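2-dehydro-3-deoxy-D-arabinonate dehydratase (Sulfolobus solfataricus, PDB 2Q18) catalyses the dehydration of 2-dehydro-3-deoxy-D-arabinonate to 2,5-dioxopentanoate, a metal-dependent step in the pentose oxidation pathway that leads to 2-oxoglutarate. Local coordinates at residues 1-6 with 69-74; 106-111 with 228-233; 131-136 with 286-291; 218-223 with 256-261. All coordinates share one frame; numbering follows the deposited sequence.

Interaction 1: 1-6 with 69-74; sequences MKLFRV and KPIDPP
R5 reaches from strand 2-8 into the 69-74 loop and has the largest buried surface of the contact. A bend at chi3 (61°) brings its NE to 2.8 Å from K69 O, to which it gives a hydrogen bond. NH2 adds a weak bond to the same K69 O at 3.1 Å. The far end of the guanidinium grips D72 end-on: NH1 meets OD2 and NH2 meets OD1, each pair 2.9 Å apart and nearly straight (176° at the hydrogen). Both carboxylate oxygens lie in the guanidinium plane, yet the two groups are turned 63° against each other, and the nitrogens come from above the carboxylate plane. I71 CA covers the centre of one guanidinium face, and Y12 adds a cation-pi contact. P70 packs against the strand: its O lies 3.6 Å from R5 CB, while its CB rests 3.9 Å from L3 CD2. The same L3 methyl faces I71 CG2 at 4.3 Å. K69 turns its NZ elsewhere, to P121 O and C124 O. A bidentate arginine-aspartate salt bridge backed by a backbone carbonyl thus ties strand 2-8 to the loop that follows its antiparallel neighbour, strand 65-67.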
loop_
_atom_site.group_PDB
_atom_site.type_symbol
_atom_site.label_atom_id
_atom_site.label_comp_id
_atom_site.label_asym_id
_atom_site.label_seq_id
_atom_site.Cartn_x
_atom_site.Cartn_y
_atom_site.Cartn_z
ATOM N N MET A 1 26.863 -7.652 15.131
ATOM C CA MET A 1 26.330 -7.562 13.743
ATOM C C MET A 1 26.702 -6.212 13.127
ATOM O O MET A 1 26.654 -5.180 13.796
ATOM C CB MET A 1 24.809 -7.781 13.761
ATOM C CG MET A 1 24.036 -7.312 12.534
ATOM S SD MET A 1 22.330 -7.921 12.557
ATOM C CE MET A 1 21.485 -6.555 13.345
ATOM N N LYS A 2 27.101 -6.230 11.859
ATOM C CA LYS A 2 27.357 -4.997 11.124
ATOM C C LYS A 2 26.459 -4.957 9.894
ATOM O O LYS A 2 26.556 -5.796 8.997
ATOM C CB LYS A 2 28.839 -4.855 10.760
ATOM C CG LYS A 2 29.756 -4.873 11.974
ATOM C CD LYS A 2 31.208 -4.628 11.619
ATOM C CE LYS A 2 32.064 -4.680 12.881
ATOM N NZ LYS A 2 33.496 -4.411 12.600
ATOM N N LEU A 3 25.579 -3.966 9.876
ATOM C CA LEU A 3 24.499 -3.902 8.912
ATOM C C LEU A 3 24.825 -2.937 7.777
ATOM O O LEU A 3 25.244 -1.806 8.017
ATOM C CB LEU A 3 23.225 -3.477 9.648
ATOM C CG LEU A 3 21.893 -3.320 8.931
ATOM C CD1 LEU A 3 20.770 -3.723 9.880
ATOM C CD2 LEU A 3 21.730 -1.872 8.493
ATOM N N PHE A 4 24.635 -3.397 6.546
ATOM C CA PHE A 4 24.764 -2.534 5.378
ATOM C C PHE A 4 23.592 -2.718 4.421
ATOM O O PHE A 4 22.791 -3.641 4.577
ATOM C CB PHE A 4 26.130 -2.706 4.677
ATOM C CG PHE A 4 26.385 -4.085 4.104
ATOM C CD1 PHE A 4 26.813 -5.132 4.920
ATOM C CD2 PHE A 4 26.252 -4.316 2.735
ATOM C CE1 PHE A 4 27.071 -6.400 4.390
ATOM C CE2 PHE A 4 26.513 -5.578 2.192
ATOM C CZ PHE A 4 26.922 -6.621 3.022
ATOM N N ARG A 5 23.484 -1.822 3.447
ATOM C CA ARG A 5 22.384 -1.860 2.495
ATOM C C ARG A 5 22.892 -1.513 1.105
ATOM O O ARG A 5 23.765 -0.649 0.941
ATOM C CB ARG A 5 21.263 -0.900 2.927
ATOM C CG ARG A 5 19.948 -1.034 2.140
ATOM C CD ARG A 5 18.842 -0.152 2.731
ATOM N NE ARG A 5 19.188 1.268 2.695
ATOM C CZ ARG A 5 18.312 2.264 2.774
ATOM N NH1 ARG A 5 17.013 2.011 2.898
ATOM N NH2 ARG A 5 18.734 3.519 2.729
ATOM N N VAL A 6 22.354 -2.212 0.111
ATOM C CA VAL A 6 22.649 -1.929 -1.286
ATOM C C VAL A 6 21.374 -1.521 -2.006
ATOM O O VAL A 6 20.267 -1.878 -1.585
ATOM C CB VAL A 6 23.300 -3.149 -2.023
ATOM C CG1 VAL A 6 24.533 -3.646 -1.270
ATOM C CG2 VAL A 6 22.291 -4.291 -2.223
ATOM N N LYS A 69 23.365 4.340 1.958
ATOM C CA LYS A 69 23.006 4.529 3.371
ATOM C C LYS A 69 22.479 3.203 3.915
ATOM O O LYS A 69 21.637 2.579 3.272
ATOM C CB LYS A 69 21.916 5.597 3.516
ATOM C CG LYS A 69 22.351 7.012 3.180
ATOM C CD LYS A 69 21.160 7.975 3.183
ATOM C CE LYS A 69 20.344 7.848 1.899
ATOM N NZ LYS A 69 19.415 8.977 1.713
ATOM N N PRO A 70 22.998 2.745 5.070
ATOM C CA PRO A 70 22.514 1.485 5.650
ATOM C C PRO A 70 21.043 1.514 6.105
ATOM O O PRO A 70 20.397 0.463 6.150
ATOM C CB PRO A 70 23.452 1.248 6.841
ATOM C CG PRO A 70 24.037 2.569 7.150
ATOM C CD PRO A 70 24.092 3.336 5.863
ATOM N N ILE A 71 20.536 2.699 6.447
ATOM C CA ILE A 71 19.113 2.898 6.758
ATOM C C ILE A 71 18.665 4.244 6.210
ATOM O O ILE A 71 19.498 5.072 5.827
ATOM C CB ILE A 71 18.797 2.876 8.301
ATOM C CG1 ILE A 71 19.498 4.038 9.029
ATOM C CG2 ILE A 71 19.110 1.504 8.931
ATOM C CD1 ILE A 71 19.068 4.224 10.490
ATOM N N ASP A 72 17.352 4.449 6.170
ATOM C CA ASP A 72 16.777 5.772 5.973
ATOM C C ASP A 72 16.404 6.321 7.352
ATOM O O ASP A 72 15.359 5.958 7.898
ATOM C CB ASP A 72 15.537 5.704 5.066
ATOM C CG ASP A 72 15.856 5.180 3.667
ATOM O OD1 ASP A 72 16.806 5.691 3.037
ATOM O OD2 ASP A 72 15.151 4.255 3.193
ATOM N N PRO A 73 17.257 7.196 7.929
ATOM C CA PRO A 73 16.954 7.710 9.265
ATOM C C PRO A 73 15.846 8.762 9.180
ATOM O O PRO A 73 16.013 9.769 8.487
ATOM C CB PRO A 73 18.276 8.339 9.709
ATOM C CG PRO A 73 18.942 8.755 8.429
ATOM C CD PRO A 73 18.493 7.781 7.371
ATOM N N PRO A 74 14.708 8.531 9.862
ATOM C CA PRO A 74 13.603 9.474 9.698
ATOM C C PRO A 74 13.992 10.893 10.108
ATOM O O PRO A 74 13.516 11.855 9.510
ATOM C CB PRO A 74 12.508 8.904 10.608
ATOM C CG PRO A 74 12.860 7.449 10.757
ATOM C CD PRO A 74 14.364 7.432 10.783
#

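Interaction 2: 106-111 with 228-233; sequences KVYDAV and KMRRKI
R230 lays its guanidinium flat over the ring of Y108, centres 3.9 Å apart and planes 20° from parallel, a stacked cation-pi pair. NH1 stands over the middle of the ring, and it also donates to the backbone Y108 O at 2.8 Å; NH2 adds a weak bond to that same oxygen. The chain of R230 is extended from CG to NE and crosses the tyrosine at about a right angle, with R230 CD 3.2 Å from Y108 OH. R231, the next residue, reaches the residues just after the helix. Its chain bends at chi2 (79°), which places CD, and again at chi3, which places NE. NH1 then bonds A110 O at 2.9 Å, and NH2 holds A110 O weakly at 3.0 Å. Two positive groups thus sit on carbonyls at the C-terminal end of helix 103-109, where they would probably complement its dipole. Further out, E235 forms a salt bridge with R231 NH2, backbone hydrogen bonds tie R230 and R231 to S82, and the Y108 side chain lies about 4 Å (nearest atoms) from that of substrate-binding I81. The loop between strand 217-225 and helix 233-241 therefore clasps the end of helix 103-109; K106 and V107 pack on N174, and A110 on Y177, both of a second subunit.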
loop_
_atom_site.group_PDB
_atom_site.type_symbol
_atom_site.label_atom_id
_atom_site.label_comp_id
_atom_site.label_asym_id
_atom_site.label_seq_id
_atom_site.Cartn_x
_atom_site.Cartn_y
_atom_site.Cartn_z
ATOM N N LYS A 106 30.431 29.365 26.351
ATOM C CA LYS A 106 29.234 29.311 27.193
ATOM C C LYS A 106 28.580 27.928 27.234
ATOM O O LYS A 106 28.376 27.380 28.317
ATOM C CB LYS A 106 28.215 30.365 26.764
ATOM C CG LYS A 106 28.367 31.689 27.478
ATOM C CD LYS A 106 27.015 32.349 27.665
ATOM C CE LYS A 106 27.006 33.232 28.902
ATOM N NZ LYS A 106 25.617 33.612 29.284
ATOM N N VAL A 107 28.270 27.369 26.062
ATOM C CA VAL A 107 27.662 26.033 25.969
ATOM C C VAL A 107 28.577 24.966 26.567
ATOM O O VAL A 107 28.113 24.040 27.236
ATOM C CB VAL A 107 27.286 25.647 24.507
ATOM C CG1 VAL A 107 26.699 24.243 24.449
ATOM C CG2 VAL A 107 26.291 26.630 23.929
ATOM N N TYR A 108 29.879 25.107 26.322
ATOM C CA TYR A 108 30.882 24.201 26.876
ATOM C C TYR A 108 30.798 24.122 28.404
ATOM O O TYR A 108 30.908 23.038 28.981
ATOM C CB TYR A 108 32.284 24.635 26.435
ATOM C CG TYR A 108 33.385 23.681 26.838
ATOM C CD1 TYR A 108 34.144 23.909 27.988
ATOM C CD2 TYR A 108 33.671 22.550 26.071
ATOM C CE1 TYR A 108 35.156 23.037 28.365
ATOM C CE2 TYR A 108 34.682 21.669 26.441
ATOM C CZ TYR A 108 35.420 21.921 27.587
ATOM O OH TYR A 108 36.423 21.057 27.957
ATOM N N ASP A 109 30.584 25.271 29.044
ATOM C CA ASP A 109 30.533 25.369 30.506
ATOM C C ASP A 109 29.126 25.205 31.098
ATOM O O ASP A 109 28.978 25.103 32.319
ATOM C CB ASP A 109 31.132 26.704 30.969
ATOM C CG ASP A 109 32.614 26.833 30.643
ATOM O OD1 ASP A 109 33.351 25.825 30.738
ATOM O OD2 ASP A 109 33.043 27.953 30.301
ATOM N N ALA A 110 28.106 25.178 30.239
ATOM C CA ALA A 110 26.710 25.159 30.686
ATOM C C ALA A 110 26.183 23.749 30.931
ATOM O O ALA A 110 26.735 22.777 30.416
ATOM C CB ALA A 110 25.827 25.890 29.689
ATOM N N VAL A 111 25.117 23.640 31.723
ATOM C CA VAL A 111 24.473 22.343 31.954
ATOM C C VAL A 111 23.797 21.823 30.677
ATOM O O VAL A 111 23.792 20.621 30.425
ATOM C CB VAL A 111 23.466 22.351 33.159
ATOM C CG1 VAL A 111 24.176 22.726 34.469
ATOM C CG2 VAL A 111 22.287 23.279 32.907
ATOM N N LYS A 228 38.347 11.767 24.490
ATOM C CA LYS A 228 38.388 13.220 24.628
ATOM C C LYS A 228 36.991 13.845 24.649
ATOM O O LYS A 228 36.856 15.057 24.844
ATOM C CB LYS A 228 39.230 13.841 23.505
ATOM C CG LYS A 228 40.660 13.305 23.425
ATOM C CD LYS A 228 41.588 13.958 24.451
ATOM C CE LYS A 228 42.682 12.993 24.926
ATOM N NZ LYS A 228 43.231 12.091 23.859
ATOM N N MET A 229 35.955 13.029 24.445
ATOM C CA MET A 229 34.579 13.522 24.527
ATOM C C MET A 229 34.232 13.809 25.986
ATOM O O MET A 229 34.362 12.940 26.852
ATOM C CB MET A 229 33.581 12.535 23.908
ATOM C CG MET A 229 32.282 13.197 23.414
ATOM S SD MET A 229 30.954 12.058 22.919
ATOM C CE MET A 229 31.815 11.014 21.743
ATOM N N ARG A 230 33.810 15.042 26.242
ATOM C CA ARG A 230 33.523 15.509 27.594
ATOM C C ARG A 230 32.021 15.454 27.873
ATOM O O ARG A 230 31.595 15.024 28.947
ATOM C CB ARG A 230 34.072 16.927 27.778
ATOM C CG ARG A 230 33.866 17.520 29.161
ATOM C CD ARG A 230 34.578 18.856 29.276
ATOM N NE ARG A 230 33.994 19.723 30.299
ATOM C CZ ARG A 230 32.985 20.567 30.090
ATOM N NH1 ARG A 230 32.420 20.663 28.889
ATOM N NH2 ARG A 230 32.532 21.316 31.087
ATOM N N ARG A 231 31.227 15.889 26.899
ATOM C CA ARG A 231 29.777 15.794 26.976
ATOM C C ARG A 231 29.337 14.413 26.495
ATOM O O ARG A 231 29.351 14.132 25.293
ATOM C CB ARG A 231 29.134 16.897 26.133
ATOM C CG ARG A 231 27.664 17.121 26.420
ATOM C CD ARG A 231 27.460 17.943 27.678
ATOM N NE ARG A 231 27.723 19.364 27.461
ATOM C CZ ARG A 231 27.209 20.338 28.202
ATOM N NH1 ARG A 231 27.499 21.603 27.929
ATOM N NH2 ARG A 231 26.394 20.047 29.212
ATOM N N LYS A 232 28.952 13.554 27.436
ATOM C CA LYS A 232 28.637 12.158 27.128
ATOM C C LYS A 232 27.359 11.984 26.295
ATOM O O LYS A 232 26.473 12.843 26.306
ATOM C CB LYS A 232 28.607 11.306 28.405
ATOM C CG LYS A 232 27.433 11.578 29.349
ATOM C CD LYS A 232 27.793 11.259 30.805
ATOM C CE LYS A 232 27.984 9.762 31.044
ATOM N NZ LYS A 232 28.106 9.440 32.494
ATOM N N ILE A 233 27.286 10.864 25.579
ATOM C CA ILE A 233 26.196 10.580 24.643
ATOM C C ILE A 233 24.841 10.476 25.354
ATOM O O ILE A 233 23.848 11.028 24.880
ATOM C CB ILE A 233 26.488 9.300 23.814
ATOM C CG1 ILE A 233 27.782 9.482 23.007
ATOM C CG2 ILE A 233 25.304 8.956 22.902
ATOM C CD1 ILE A 233 28.368 8.195 22.459
#

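Interaction 3: 131-136 with 286-291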
loop_
_atom_site.group_PDB
_atom_site.type_symbol
_atom_site.label_atom_id
_atom_site.label_comp_id
_atom_site.label_asym_id
_atom_site.label_seq_id
_atom_site.Cartn_x
_atom_site.Cartn_y
_atom_site.Cartn_z
ATOM N N ILE A 131 28.887 14.061 -1.057
ATOM C CA ILE A 131 28.459 15.153 -0.183
ATOM C C ILE A 131 28.558 16.457 -0.975
ATOM O O ILE A 131 29.168 16.490 -2.053
ATOM C CB ILE A 131 29.282 15.236 1.134
ATOM C CG1 ILE A 131 30.791 15.339 0.850
ATOM C CG2 ILE A 131 28.970 14.038 2.035
ATOM C CD1 ILE A 131 31.649 15.678 2.075
ATOM N N ALA A 132 27.959 17.527 -0.459
ATOM C CA ALA A 132 27.894 18.772 -1.212
ATOM C C ALA A 132 28.422 19.970 -0.438
ATOM O O ALA A 132 28.410 19.987 0.796
ATOM C CB ALA A 132 26.469 19.030 -1.709
ATOM N N VAL A 133 28.916 20.953 -1.191
ATOM C CA VAL A 133 29.296 22.256 -0.664
ATOM C C VAL A 133 28.288 23.219 -1.256
ATOM O O VAL A 133 28.085 23.229 -2.474
ATOM C CB VAL A 133 30.746 22.664 -1.087
ATOM C CG1 VAL A 133 31.065 24.092 -0.660
ATOM C CG2 VAL A 133 31.772 21.705 -0.500
ATOM N N ARG A 134 27.641 24.009 -0.400
ATOM C CA ARG A 134 26.667 25.003 -0.845
ATOM C C ARG A 134 27.296 25.944 -1.875
ATOM O O ARG A 134 28.479 26.278 -1.778
ATOM C CB ARG A 134 26.153 25.821 0.350
ATOM C CG ARG A 134 25.259 25.059 1.344
ATOM C CD ARG A 134 24.811 25.975 2.498
ATOM N NE ARG A 134 24.150 27.166 1.970
ATOM C CZ ARG A 134 22.844 27.397 2.006
ATOM N NH1 ARG A 134 22.014 26.541 2.602
ATOM N NH2 ARG A 134 22.370 28.509 1.462
ATOM N N SER A 135 26.493 26.365 -2.850
ATOM C CA SER A 135 26.919 27.304 -3.884
ATOM C C SER A 135 27.390 28.642 -3.313
ATOM O O SER A 135 28.190 29.341 -3.940
ATOM C CB SER A 135 25.783 27.545 -4.876
ATOM O OG SER A 135 24.664 28.132 -4.230
ATOM N N ASP A 136 26.893 28.986 -2.125
ATOM C CA ASP A 136 27.189 30.272 -1.495
ATOM C C ASP A 136 28.116 30.160 -0.286
ATOM O O ASP A 136 28.218 31.091 0.513
ATOM C CB ASP A 136 25.890 31.006 -1.123
ATOM C CG ASP A 136 25.026 30.231 -0.124
ATOM O OD1 ASP A 136 25.363 29.077 0.232
ATOM O OD2 ASP A 136 23.998 30.794 0.308
ATOM N N VAL A 286 33.188 14.882 -3.212
ATOM C CA VAL A 286 32.580 16.175 -2.934
ATOM C C VAL A 286 32.118 16.812 -4.235
ATOM O O VAL A 286 32.828 16.778 -5.243
ATOM C CB VAL A 286 33.573 17.117 -2.199
ATOM C CG1 VAL A 286 32.957 18.489 -1.953
ATOM C CG2 VAL A 286 34.031 16.499 -0.890
ATOM N N LYS A 287 30.914 17.370 -4.207
ATOM C CA LYS A 287 30.386 18.142 -5.317
ATOM C C LYS A 287 30.095 19.566 -4.846
ATOM O O LYS A 287 29.351 19.773 -3.883
ATOM C CB LYS A 287 29.124 17.475 -5.882
ATOM C CG LYS A 287 28.345 18.309 -6.896
ATOM C CD LYS A 287 29.043 18.355 -8.255
ATOM C CE LYS A 287 28.399 19.375 -9.185
ATOM N NZ LYS A 287 29.154 19.479 -10.465
ATOM N N LYS A 288 30.702 20.542 -5.515
ATOM C CA LYS A 288 30.391 21.941 -5.265
ATOM C C LYS A 288 29.136 22.320 -6.046
ATOM O O LYS A 288 29.081 22.146 -7.266
ATOM C CB LYS A 288 31.570 22.840 -5.658
ATOM C CG LYS A 288 31.248 24.333 -5.697
ATOM C CD LYS A 288 31.247 24.955 -4.308
ATOM C CE LYS A 288 30.945 26.449 -4.382
ATOM N NZ LYS A 288 31.181 27.120 -3.072
ATOM N N ARG A 289 28.132 22.833 -5.337
ATOM C CA ARG A 289 26.880 23.241 -5.970
ATOM C C ARG A 289 27.067 24.513 -6.796
ATOM O O ARG A 289 27.823 25.404 -6.415
ATOM C CB ARG A 289 25.769 23.442 -4.930
ATOM C CG ARG A 289 25.411 22.202 -4.106
ATOM C CD ARG A 289 24.779 21.095 -4.944
ATOM N NE ARG A 289 24.112 20.096 -4.104
ATOM C CZ ARG A 289 24.006 18.800 -4.396
ATOM N NH1 ARG A 289 23.376 17.985 -3.560
ATOM N NH2 ARG A 289 24.537 18.308 -5.510
ATOM N N ARG A 290 26.370 24.572 -7.927
ATOM C CA ARG A 290 26.437 25.699 -8.854
ATOM C C ARG A 290 25.344 26.725 -8.535
ATOM O O ARG A 290 24.227 26.355 -8.163
ATOM C CB ARG A 290 26.295 25.187 -10.294
ATOM C CG ARG A 290 26.244 26.265 -11.376
ATOM C CD ARG A 290 25.899 25.674 -12.744
ATOM N NE ARG A 290 25.598 26.713 -13.732
ATOM C CZ ARG A 290 26.507 27.341 -14.477
ATOM N NH1 ARG A 290 27.799 27.045 -14.361
ATOM N NH2 ARG A 290 26.125 28.272 -15.343
ATOM N N LYS A 291 25.677 28.005 -8.684
ATOM C CA LYS A 291 24.726 29.097 -8.451
ATOM C C LYS A 291 23.634 29.157 -9.521
ATOM O O LYS A 291 23.825 28.698 -10.650
ATOM C CB LYS A 291 25.458 30.441 -8.368
ATOM C CG LYS A 291 26.392 30.562 -7.170
ATOM C CD LYS A 291 26.979 31.959 -7.049
ATOM C CE LYS A 291 27.852 32.077 -5.807
ATOM N NZ LYS A 291 28.363 33.464 -5.601
HETATM O O HOH W 1 22.274 26.949 -6.082
HETATM O O HOH W 2 31.320 29.849 -3.586
#
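V133 and V286 both hold CG1 anti to the backbone N (chi1 174° in V133), and V133 CG2 comes to rest 3.7 Å from V286 CG1. K288 also starts with CG anti, then bends at chi2 (80°), which places CD 3.8 Å from V133 CG1, the two side chains crossing at a slant. The amine beyond reaches R134 O, NZ donating at 3.1 Å in the plane of that carbonyl. A water 2.8 Å from K288 NZ accepts a second of its hydrogens. K288 cut back to an alanine would probably leave R134 O without this N-H and open a gap beside V133 CG1. The backbones pair in parallel: K287 N donates to I131 O at 2.9 Å, V133 N to K287 O at 3.0 Å, and R289 N to V133 O at 2.9 Å. I131, V133, V286 and K288 share one face of the sheet. On the other, A132 CB sits under the guanidinium of R289, 3.5 Å from its NE and offset toward the rim. Past the strands, a water bridges S135 OG and R290 O, while R134 grips D136 side-on through NE and NH2. D136 OD2 also makes salt bridges to R112 and R242 of a second subunit. The short segments diverge by 32°, a twisted parallel pair at one border of the five-stranded mixed sheet, which belongs to the FAH fold of this family; its remaining pairings are antiparallel.

Interaction 4: 218-223 with 256-261; sequences VFFEGS and TAIVPG
I258, which packs against F220, donates its backbone N to T256 OG1 at 3.2 Å, and the same hydroxyl is hydrogen-bonded to P144 O, which can only accept. The bond from I258 N, 158° at the hydrogen, closes an ST turn. T256 binds the substrate, and its side chain also touches the magnesium ligands E143 and E145. I258 belongs both to the turn and to the apolar contact. F220 points its CB toward the loop and has CG anti to the backbone N (chi1 174°). P260 covers one face of the ring: its CG stands 3.8 Å from the centroid of the F220 ring, 8° off the normal, a CH-pi contact over the centre. P260 CA lies 3.6 Å from F220 CE1. I258 comes instead at the edge of the ring, CG2 3.7 Å from F220 CE2. On strand 217-225, F219 and F220 both face I212, forming a classic beta bulge in the antiparallel pairing with strand 207-214. An alanine in place of F220 would probably open a gap beneath P260 and leave I258 CG2 without its aromatic neighbour. Further along the strand, the other branch of I258 ends with CD1 3.6 Å from G222 O and 3.8 Å from S223 CA. G222 has no side chain, and a CB there would fall too near F220 CZ and close upon I258 CG2. L210 of strand 207-214 touches both F220 and I258, while P260 rests on L141 of strand 140-150.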
loop_
_atom_site.group_PDB
_atom_site.type_symbol
_atom_site.label_atom_id
_atom_site.label_comp_id
_atom_site.label_asym_id
_atom_site.label_seq_id
_atom_site.Cartn_x
_atom_site.Cartn_y
_atom_site.Cartn_z
ATOM N N VAL A 218 47.068 13.920 0.125
ATOM C CA VAL A 218 46.511 14.101 1.466
ATOM C C VAL A 218 46.586 15.588 1.825
ATOM O O VAL A 218 47.605 16.083 2.322
ATOM C CB VAL A 218 47.211 13.212 2.519
ATOM C CG1 VAL A 218 46.672 13.492 3.919
ATOM C CG2 VAL A 218 47.024 11.740 2.179
ATOM N N PHE A 219 45.495 16.288 1.527
ATOM C CA PHE A 219 45.378 17.727 1.718
ATOM C C PHE A 219 45.168 18.079 3.193
ATOM O O PHE A 219 45.532 19.168 3.642
ATOM C CB PHE A 219 44.238 18.249 0.844
ATOM C CG PHE A 219 44.005 19.729 0.940
ATOM C CD1 PHE A 219 42.806 20.218 1.447
ATOM C CD2 PHE A 219 44.970 20.636 0.505
ATOM C CE1 PHE A 219 42.575 21.586 1.528
ATOM C CE2 PHE A 219 44.750 22.008 0.584
ATOM C CZ PHE A 219 43.550 22.484 1.095
ATOM N N PHE A 220 44.578 17.148 3.937
ATOM C CA PHE A 220 44.450 17.264 5.387
ATOM C C PHE A 220 44.353 15.880 6.005
ATOM O O PHE A 220 43.707 14.989 5.453
ATOM C CB PHE A 220 43.221 18.098 5.794
ATOM C CG PHE A 220 42.986 18.125 7.285
ATOM C CD1 PHE A 220 43.565 19.114 8.076
ATOM C CD2 PHE A 220 42.225 17.135 7.905
ATOM C CE1 PHE A 220 43.381 19.125 9.457
ATOM C CE2 PHE A 220 42.038 17.136 9.284
ATOM C CZ PHE A 220 42.612 18.136 10.061
ATOM N N GLU A 221 45.004 15.703 7.150
ATOM C CA GLU A 221 44.823 14.509 7.961
ATOM C C GLU A 221 44.888 14.865 9.441
ATOM O O GLU A 221 45.743 15.644 9.867
ATOM C CB GLU A 221 45.850 13.429 7.615
ATOM C CG GLU A 221 45.641 12.118 8.371
ATOM C CD GLU A 221 46.413 10.948 7.781
ATOM O OE1 GLU A 221 47.096 11.124 6.747
ATOM O OE2 GLU A 221 46.334 9.841 8.356
ATOM N N GLY A 222 43.971 14.297 10.215
ATOM C CA GLY A 222 43.906 14.539 11.649
ATOM C C GLY A 222 43.123 13.442 12.337
ATOM O O GLY A 222 42.223 12.838 11.742
ATOM N N SER A 223 43.467 13.179 13.591
ATOM C CA SER A 223 42.783 12.160 14.366
ATOM C C SER A 223 42.513 12.608 15.802
ATOM O O SER A 223 43.177 13.506 16.324
ATOM C CB SER A 223 43.571 10.848 14.350
ATOM O OG SER A 223 44.787 10.984 15.062
ATOM N N THR A 256 32.296 16.904 17.014
ATOM C CA THR A 256 33.631 16.614 16.476
ATOM C C THR A 256 34.762 17.308 17.240
ATOM O O THR A 256 34.559 18.357 17.855
ATOM C CB THR A 256 33.742 16.961 14.964
ATOM O OG1 THR A 256 34.910 16.338 14.419
ATOM C CG2 THR A 256 33.827 18.473 14.736
ATOM N N ALA A 257 35.945 16.701 17.195
ATOM C CA ALA A 257 37.164 17.327 17.711
ATOM C C ALA A 257 38.224 17.520 16.622
ATOM O O ALA A 257 39.312 18.027 16.901
ATOM C CB ALA A 257 37.732 16.517 18.860
ATOM N N ILE A 258 37.914 17.106 15.392
ATOM C CA ILE A 258 38.827 17.304 14.263
ATOM C C ILE A 258 38.336 18.459 13.397
ATOM O O ILE A 258 37.308 18.361 12.712
ATOM C CB ILE A 258 39.030 16.015 13.421
ATOM C CG1 ILE A 258 39.504 14.864 14.310
ATOM C CG2 ILE A 258 40.039 16.262 12.287
ATOM C CD1 ILE A 258 39.284 13.479 13.721
ATOM N N VAL A 259 39.076 19.563 13.452
ATOM C CA VAL A 259 38.689 20.794 12.779
ATOM C C VAL A 259 39.847 21.304 11.914
ATOM O O VAL A 259 40.790 21.910 12.432
ATOM C CB VAL A 259 38.261 21.895 13.799
ATOM C CG1 VAL A 259 37.766 23.138 13.077
ATOM C CG2 VAL A 259 37.185 21.377 14.758
ATOM N N PRO A 260 39.791 21.043 10.591
ATOM C CA PRO A 260 40.774 21.609 9.663
ATOM C C PRO A 260 40.802 23.138 9.711
ATOM O O PRO A 260 39.851 23.767 10.198
ATOM C CB PRO A 260 40.279 21.127 8.295
ATOM C CG PRO A 260 39.496 19.892 8.590
ATOM C CD PRO A 260 38.819 20.179 9.895
ATOM N N GLY A 261 41.889 23.721 9.210
ATOM C CA GLY A 261 42.079 25.165 9.240
ATOM C C GLY A 261 41.225 25.908 8.234
ATOM O O GLY A 261 40.508 25.295 7.438
#

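Overall arrangement
Interaction 4 lies closest to the chemistry: it contains substrate-binding T256, and its P260 side chain is about 7 Å from that of E143, a magnesium ligand. Interaction 2 lies near substrate-binding I81; the nearest atoms of interactions 2 and 4 are about 6 Å apart, so both probably border the same pocket. Interaction 3 belongs to the same sheet as strand 217-225 of interaction 4, at the opposite border within this chain, with centres 20 Å apart; its R134 side chain is about 8 Å from that of substrate-binding K182. Interactions 2 and 3, 31 Å apart between centres, both touch the second subunit. Interaction 1 closes earlier in the chain, away from the annotated sites and across the chain's centre from interactions 2 and 4.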